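Local coordinates for protein twin-arginine translocation pathway signal (Rhodoferax ferrireducens, PDB 5IM2) that probably serves as the solute-binding component of a TRAP transporter, holding a small aromatic carboxylate, here copurified benzoate, in the cleft between its two domains, at residues K178-A183 against K187-R192; G203-I208 against K329-V334. One frame throughout, in Å; residues are numbered along the deposited sequence.

Contact 1 of 2, residues K178-A183 against K187-R192. With BEZ (benzoic acid), chain B.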
loop_
_atom_site.group_PDB
_atom_site.type_symbol
_atom_site.label_atom_id
_atom_site.label_comp_id
_atom_site.label_asym_id
_atom_site.label_seq_id
_atom_site.Cartn_x
_atom_site.Cartn_y
_atom_site.Cartn_z
ATOM N N LYS A 178 10.129 -12.492 -19.257
ATOM C CA LYS A 178 10.186 -11.392 -20.220
ATOM C C LYS A 178 10.681 -10.127 -19.543
ATOM O O LYS A 178 10.111 -9.691 -18.543
ATOM C CB LYS A 178 8.829 -11.083 -20.876
ATOM C CG LYS A 178 9.064 -10.396 -22.255
ATOM C CD LYS A 178 7.837 -10.109 -23.083
ATOM C CE LYS A 178 8.229 -9.738 -24.521
ATOM N NZ LYS A 178 8.182 -10.904 -25.480
ATOM N N GLN A 179 11.721 -9.524 -20.114
ATOM C CA GLN A 179 12.093 -8.186 -19.682
ATOM C C GLN A 179 11.101 -7.156 -20.209
ATOM O O GLN A 179 10.722 -7.181 -21.381
ATOM C CB GLN A 179 13.491 -7.853 -20.170
ATOM C CG GLN A 179 13.953 -6.460 -19.798
ATOM C CD GLN A 179 15.420 -6.258 -20.123
ATOM O OE1 GLN A 179 15.824 -6.300 -21.293
ATOM N NE2 GLN A 179 16.230 -6.051 -19.089
ATOM N N ILE A 180 10.705 -6.227 -19.345
ATOM C CA ILE A 180 9.739 -5.182 -19.683
ATOM C C ILE A 180 10.522 -3.905 -19.975
ATOM O O ILE A 180 10.934 -3.190 -19.059
ATOM C CB ILE A 180 8.722 -4.964 -18.557
ATOM C CG1 ILE A 180 8.037 -6.279 -18.147
ATOM C CG2 ILE A 180 7.703 -3.912 -18.967
ATOM C CD1 ILE A 180 7.416 -7.020 -19.276
ATOM N N LYS A 181 10.760 -3.609 -21.251
ATOM C CA LYS A 181 11.374 -2.336 -21.610
ATOM C C LYS A 181 10.353 -1.303 -22.056
ATOM O O LYS A 181 10.505 -0.112 -21.759
ATOM C CB LYS A 181 12.408 -2.530 -22.713
ATOM C CG LYS A 181 13.761 -2.980 -22.217
ATOM C CD LYS A 181 14.727 -3.014 -23.381
ATOM C CE LYS A 181 16.163 -2.910 -22.942
ATOM N NZ LYS A 181 17.013 -2.557 -24.105
ATOM N N THR A 182 9.314 -1.739 -22.771
ATOM C CA THR A 182 8.216 -0.885 -23.202
ATOM C C THR A 182 6.885 -1.534 -22.836
ATOM O O THR A 182 6.813 -2.724 -22.516
ATOM C CB THR A 182 8.256 -0.652 -24.718
ATOM O OG1 THR A 182 8.024 -1.898 -25.383
ATOM C CG2 THR A 182 9.606 -0.126 -25.157
ATOM N N ALA A 183 5.807 -0.750 -22.948
ATOM C CA ALA A 183 4.483 -1.273 -22.623
ATOM C C ALA A 183 4.096 -2.467 -23.490
ATOM O O ALA A 183 3.397 -3.365 -23.016
ATOM C CB ALA A 183 3.427 -0.173 -22.754
ATOM N N LYS A 187 2.116 -7.228 -23.240
ATOM C CA LYS A 187 0.956 -7.754 -23.954
ATOM C C LYS A 187 0.761 -9.219 -23.633
ATOM O O LYS A 187 1.673 -10.027 -23.829
ATOM C CB LYS A 187 1.129 -7.579 -25.461
ATOM C CG LYS A 187 0.946 -6.170 -25.983
ATOM C CD LYS A 187 0.707 -6.200 -27.491
ATOM C CE LYS A 187 0.678 -4.806 -28.093
ATOM N NZ LYS A 187 0.691 -4.875 -29.583
ATOM N N GLY A 188 -0.431 -9.562 -23.155
ATOM C CA GLY A 188 -0.808 -10.940 -22.905
ATOM C C GLY A 188 -0.166 -11.574 -21.693
ATOM O O GLY A 188 -0.493 -12.717 -21.380
ATOM N N LEU A 189 0.741 -10.885 -20.996
ATOM C CA LEU A 189 1.282 -11.414 -19.756
ATOM C C LEU A 189 0.252 -11.389 -18.645
ATOM O O LEU A 189 -0.437 -10.390 -18.433
ATOM C CB LEU A 189 2.495 -10.618 -19.286
ATOM C CG LEU A 189 3.767 -10.646 -20.141
ATOM C CD1 LEU A 189 4.914 -9.976 -19.372
ATOM C CD2 LEU A 189 4.156 -12.051 -20.528
ATOM N N LYS A 190 0.178 -12.490 -17.906
ATOM C CA LYS A 190 -0.651 -12.557 -16.706
ATOM C C LYS A 190 0.098 -11.886 -15.562
ATOM O O LYS A 190 1.066 -12.439 -15.043
ATOM C CB LYS A 190 -0.985 -14.010 -16.370
ATOM C CG LYS A 190 -1.956 -14.670 -17.323
ATOM C CD LYS A 190 -2.120 -16.142 -17.005
ATOM C CE LYS A 190 -0.782 -16.911 -17.076
ATOM N NZ LYS A 190 -0.944 -18.406 -17.035
ATOM N N MET A 191 -0.354 -10.692 -15.167
ATOM C CA MET A 191 0.338 -9.834 -14.208
ATOM C C MET A 191 -0.530 -9.582 -12.987
ATOM O O MET A 191 -1.655 -9.094 -13.110
ATOM C CB MET A 191 0.703 -8.501 -14.856
ATOM C CG MET A 191 1.751 -8.631 -15.949
ATOM S SD MET A 191 3.385 -9.203 -15.365
ATOM C CE MET A 191 3.841 -7.835 -14.300
ATOM N N ARG A 192 0.035 -9.823 -11.807
ATOM C CA ARG A 192 -0.661 -9.563 -10.548
ATOM C C ARG A 192 -0.624 -8.084 -10.173
ATOM O O ARG A 192 0.422 -7.421 -10.272
ATOM C CB ARG A 192 -0.034 -10.382 -9.413
ATOM C CG ARG A 192 -0.638 -10.149 -8.048
ATOM C CD ARG A 192 0.037 -8.981 -7.283
ATOM N NE ARG A 192 -0.569 -8.828 -5.972
ATOM C CZ ARG A 192 -0.188 -7.932 -5.064
ATOM N NH1 ARG A 192 0.814 -7.073 -5.317
ATOM N NH2 ARG A 192 -0.817 -7.896 -3.910
HETATM C C BEZ B . 1.037 -5.638 -2.106
HETATM O O1 BEZ B . 1.329 -5.293 -3.286
HETATM O O2 BEZ B . 0.031 -6.361 -1.908
HETATM C C1 BEZ B . 1.908 -5.214 -0.962
HETATM C C2 BEZ B . 1.572 -5.585 0.338
HETATM C C3 BEZ B . 2.416 -5.206 1.383
HETATM C C4 BEZ B . 3.548 -4.454 1.119
HETATM C C5 BEZ B . 3.863 -4.068 -0.170
HETATM C C6 BEZ B . 3.030 -4.455 -1.225
#

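Contact 2 of 2, residues G203-I208 against K329-V334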
loop_
_atom_site.group_PDB
_atom_site.type_symbol
_atom_site.label_atom_id
_atom_site.label_comp_id
_atom_site.label_asym_id
_atom_site.label_seq_id
_atom_site.Cartn_x
_atom_site.Cartn_y
_atom_site.Cartn_z
ATOM N N GLY A 203 -4.499 -3.668 -17.276
ATOM C CA GLY A 203 -5.284 -4.048 -18.436
ATOM C C GLY A 203 -5.139 -3.077 -19.581
ATOM O O GLY A 203 -5.088 -3.475 -20.749
ATOM N N TYR A 204 -5.058 -1.793 -19.264
ATOM C CA TYR A 204 -4.856 -0.810 -20.310
ATOM C C TYR A 204 -3.447 -0.878 -20.898
ATOM O O TYR A 204 -3.236 -0.422 -22.020
ATOM C CB TYR A 204 -5.173 0.582 -19.770
ATOM C CG TYR A 204 -6.643 0.995 -19.881
ATOM C CD1 TYR A 204 -7.206 1.295 -21.121
ATOM C CD2 TYR A 204 -7.453 1.084 -18.766
ATOM C CE1 TYR A 204 -8.540 1.692 -21.255
ATOM C CE2 TYR A 204 -8.796 1.473 -18.875
ATOM C CZ TYR A 204 -9.337 1.773 -20.131
ATOM O OH TYR A 204 -10.626 2.175 -20.247
ATOM N N LEU A 205 -2.478 -1.448 -20.168
ATOM C CA LEU A 205 -1.147 -1.652 -20.716
ATOM C C LEU A 205 -1.051 -2.898 -21.585
ATOM O O LEU A 205 -0.028 -3.102 -22.255
ATOM C CB LEU A 205 -0.136 -1.704 -19.561
ATOM C CG LEU A 205 0.011 -0.432 -18.727
ATOM C CD1 LEU A 205 1.094 -0.659 -17.676
ATOM C CD2 LEU A 205 0.364 0.762 -19.603
ATOM N N GLY A 206 -2.084 -3.730 -21.601
ATOM C CA GLY A 206 -2.143 -4.908 -22.434
ATOM C C GLY A 206 -1.950 -6.223 -21.706
ATOM O O GLY A 206 -2.099 -7.285 -22.339
ATOM N N ALA A 207 -1.666 -6.190 -20.412
ATOM C CA ALA A 207 -1.530 -7.405 -19.620
ATOM C C ALA A 207 -2.901 -8.017 -19.339
ATOM O O ALA A 207 -3.936 -7.355 -19.438
ATOM C CB ALA A 207 -0.807 -7.092 -18.308
ATOM N N ILE A 208 -2.909 -9.312 -19.019
ATOM C CA ILE A 208 -4.071 -9.967 -18.419
ATOM C C ILE A 208 -3.976 -9.778 -16.904
ATOM O O ILE A 208 -3.113 -10.413 -16.264
ATOM C CB ILE A 208 -4.130 -11.457 -18.785
ATOM C CG1 ILE A 208 -4.136 -11.641 -20.315
ATOM C CG2 ILE A 208 -5.337 -12.083 -18.163
ATOM C CD1 ILE A 208 -5.250 -10.877 -21.057
ATOM N N LYS A 329 2.309 6.579 -19.407
ATOM C CA LYS A 329 1.283 7.523 -18.944
ATOM C C LYS A 329 0.225 7.731 -20.018
ATOM O O LYS A 329 -0.971 7.887 -19.718
ATOM C CB LYS A 329 1.892 8.880 -18.564
ATOM C CG LYS A 329 3.278 8.820 -17.977
ATOM C CD LYS A 329 3.753 10.156 -17.411
ATOM C CE LYS A 329 5.146 9.998 -16.806
ATOM N NZ LYS A 329 5.663 11.241 -16.182
ATOM N N ARG A 330 0.655 7.737 -21.277
ATOM C CA ARG A 330 -0.267 7.884 -22.393
ATOM C C ARG A 330 -1.264 6.730 -22.427
ATOM O O ARG A 330 -2.478 6.939 -22.576
ATOM C CB ARG A 330 0.535 7.950 -23.690
ATOM C CG ARG A 330 -0.278 8.327 -24.892
ATOM C CD ARG A 330 0.434 7.952 -26.171
ATOM N NE ARG A 330 1.772 8.530 -26.247
ATOM C CZ ARG A 330 2.038 9.757 -26.678
ATOM N NH1 ARG A 330 1.056 10.564 -27.076
ATOM N NH2 ARG A 330 3.297 10.174 -26.718
ATOM N N LYS A 331 -0.763 5.502 -22.270
ATOM C CA LYS A 331 -1.609 4.318 -22.350
ATOM C C LYS A 331 -2.531 4.209 -21.152
ATOM O O LYS A 331 -3.623 3.638 -21.257
ATOM C CB LYS A 331 -0.749 3.058 -22.449
ATOM C CG LYS A 331 -0.177 2.783 -23.830
ATOM C CD LYS A 331 0.158 1.302 -24.023
ATOM C CE LYS A 331 0.566 1.019 -25.467
ATOM N NZ LYS A 331 1.315 -0.261 -25.623
ATOM N N ALA A 332 -2.126 4.776 -20.026
ATOM C CA ALA A 332 -2.836 4.628 -18.766
ATOM C C ALA A 332 -3.694 5.827 -18.428
ATOM O O ALA A 332 -4.326 5.838 -17.367
ATOM C CB ALA A 332 -1.829 4.393 -17.648
ATOM N N ALA A 333 -3.726 6.829 -19.311
ATOM C CA ALA A 333 -4.311 8.126 -18.995
ATOM C C ALA A 333 -5.811 8.035 -18.751
ATOM O O ALA A 333 -6.394 8.884 -18.059
ATOM C CB ALA A 333 -4.020 9.087 -20.148
ATOM N N VAL A 334 -6.459 7.027 -19.321
ATOM C CA VAL A 334 -7.892 6.916 -19.152
ATOM C C VAL A 334 -8.259 6.440 -17.751
ATOM O O VAL A 334 -9.405 6.605 -17.336
ATOM C CB VAL A 334 -8.485 5.991 -20.229
ATOM C CG1 VAL A 334 -7.813 4.654 -20.211
ATOM C CG2 VAL A 334 -9.990 5.850 -20.043
#

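Contact 1 of 2, residues K178-A183 against K187-R192
L189 and I180 meet tip to tip, methyl to methyl, where the loop after strand 171-175 runs round to strand 190-193 of the six-stranded mixed sheet in this family 7 solute-binding protein. The touch is light: I180 CD1 lies 3.9 Å from L189 CD1. L189 gives up the largest area to the other segment. Its CG stands anti to the carbonyl carbon (chi1 -66°), toward 178-183, and an extended chi2 then sets CD1 against I180. Exposed K178 adds only its foot, with CB 4.3 Å from L189 CD1. I180 is buried, packed also on F173 and T175 of strand 171-175 and on D185 and L186. D185 OD2 takes hydrogen bonds from the backbone N of both K181 and T182, tying the turn together, while no hydrogen bond joins 178-183 to 187-192 directly. Beyond the loop the strand delivers R192 to the benzoate pocket. The carboxylate sits at the guanidinium edge, near its plane, gripped by two nearly straight hydrogen bonds: R192 NH1 to BEZ O1 at 2.7 Å (N-H...O angle 171°), and R192 NH2 to BEZ O2 at 2.7 Å (N-H...O angle 169°).

Contact 2 of 2, residues G203-I208 against K329-V334
Y204 and V334 cross at about a right angle, in a CH-pi contact between the end of helix 196-205 and the point where the chain passes from helix 322-332 into helix 334-345. Helix 196-205 closes in a Schellman motif: G206 has positive phi and its N bonds to G203 O at 3.1 Å. V334 CG1 stands over one face of the Y204 ring, 3.3 Å from its centroid and 16° off the normal, displaced toward the rim on the CE1 and CZ side. With chi1 at 55°, V334 places CG1 between its backbone N and carbonyl carbon and leaves CG2 to reach Y204 OH at 3.7 Å. This is the close part of the contact, yet it lies near the surface, for Y204 is exposed and V334 partly so. Buried L205, which packs on L186 as well, makes an ordinary contact, its CD2 lying 3.8 Å from K331 CB. The loose, solvent side is the partly exposed K331 chain beyond CB, which runs on extended without closing on Y204 or L205. No hydrogen bond spans the two segments; the K331 carbonyl O meets carbon, lying obliquely to the Y204 ring and 3.7 Å from Y204 CB.

Both contacts lie at one side of the chain, their centres 11 Å apart, and neither is fully buried. Contact 1 is the smaller, an aliphatic touch within one loop resting on buried I180, and its second segment runs inward to a charged ligand site. Contact 2 joins segments more than a hundred residues apart, buries more surface, and has its main pair, Y204 and V334, at the surface. Between them the 188-189 backbone pairs with 206-208, where strands 190-193 and 208-211 begin to run side by side: G188 N lies 2.9 Å from G206 O, and L189 O 2.8 Å from I208 N, both probable hydrogen bonds. K331 NZ of contact 2 also packs against A183 CB of contact 1.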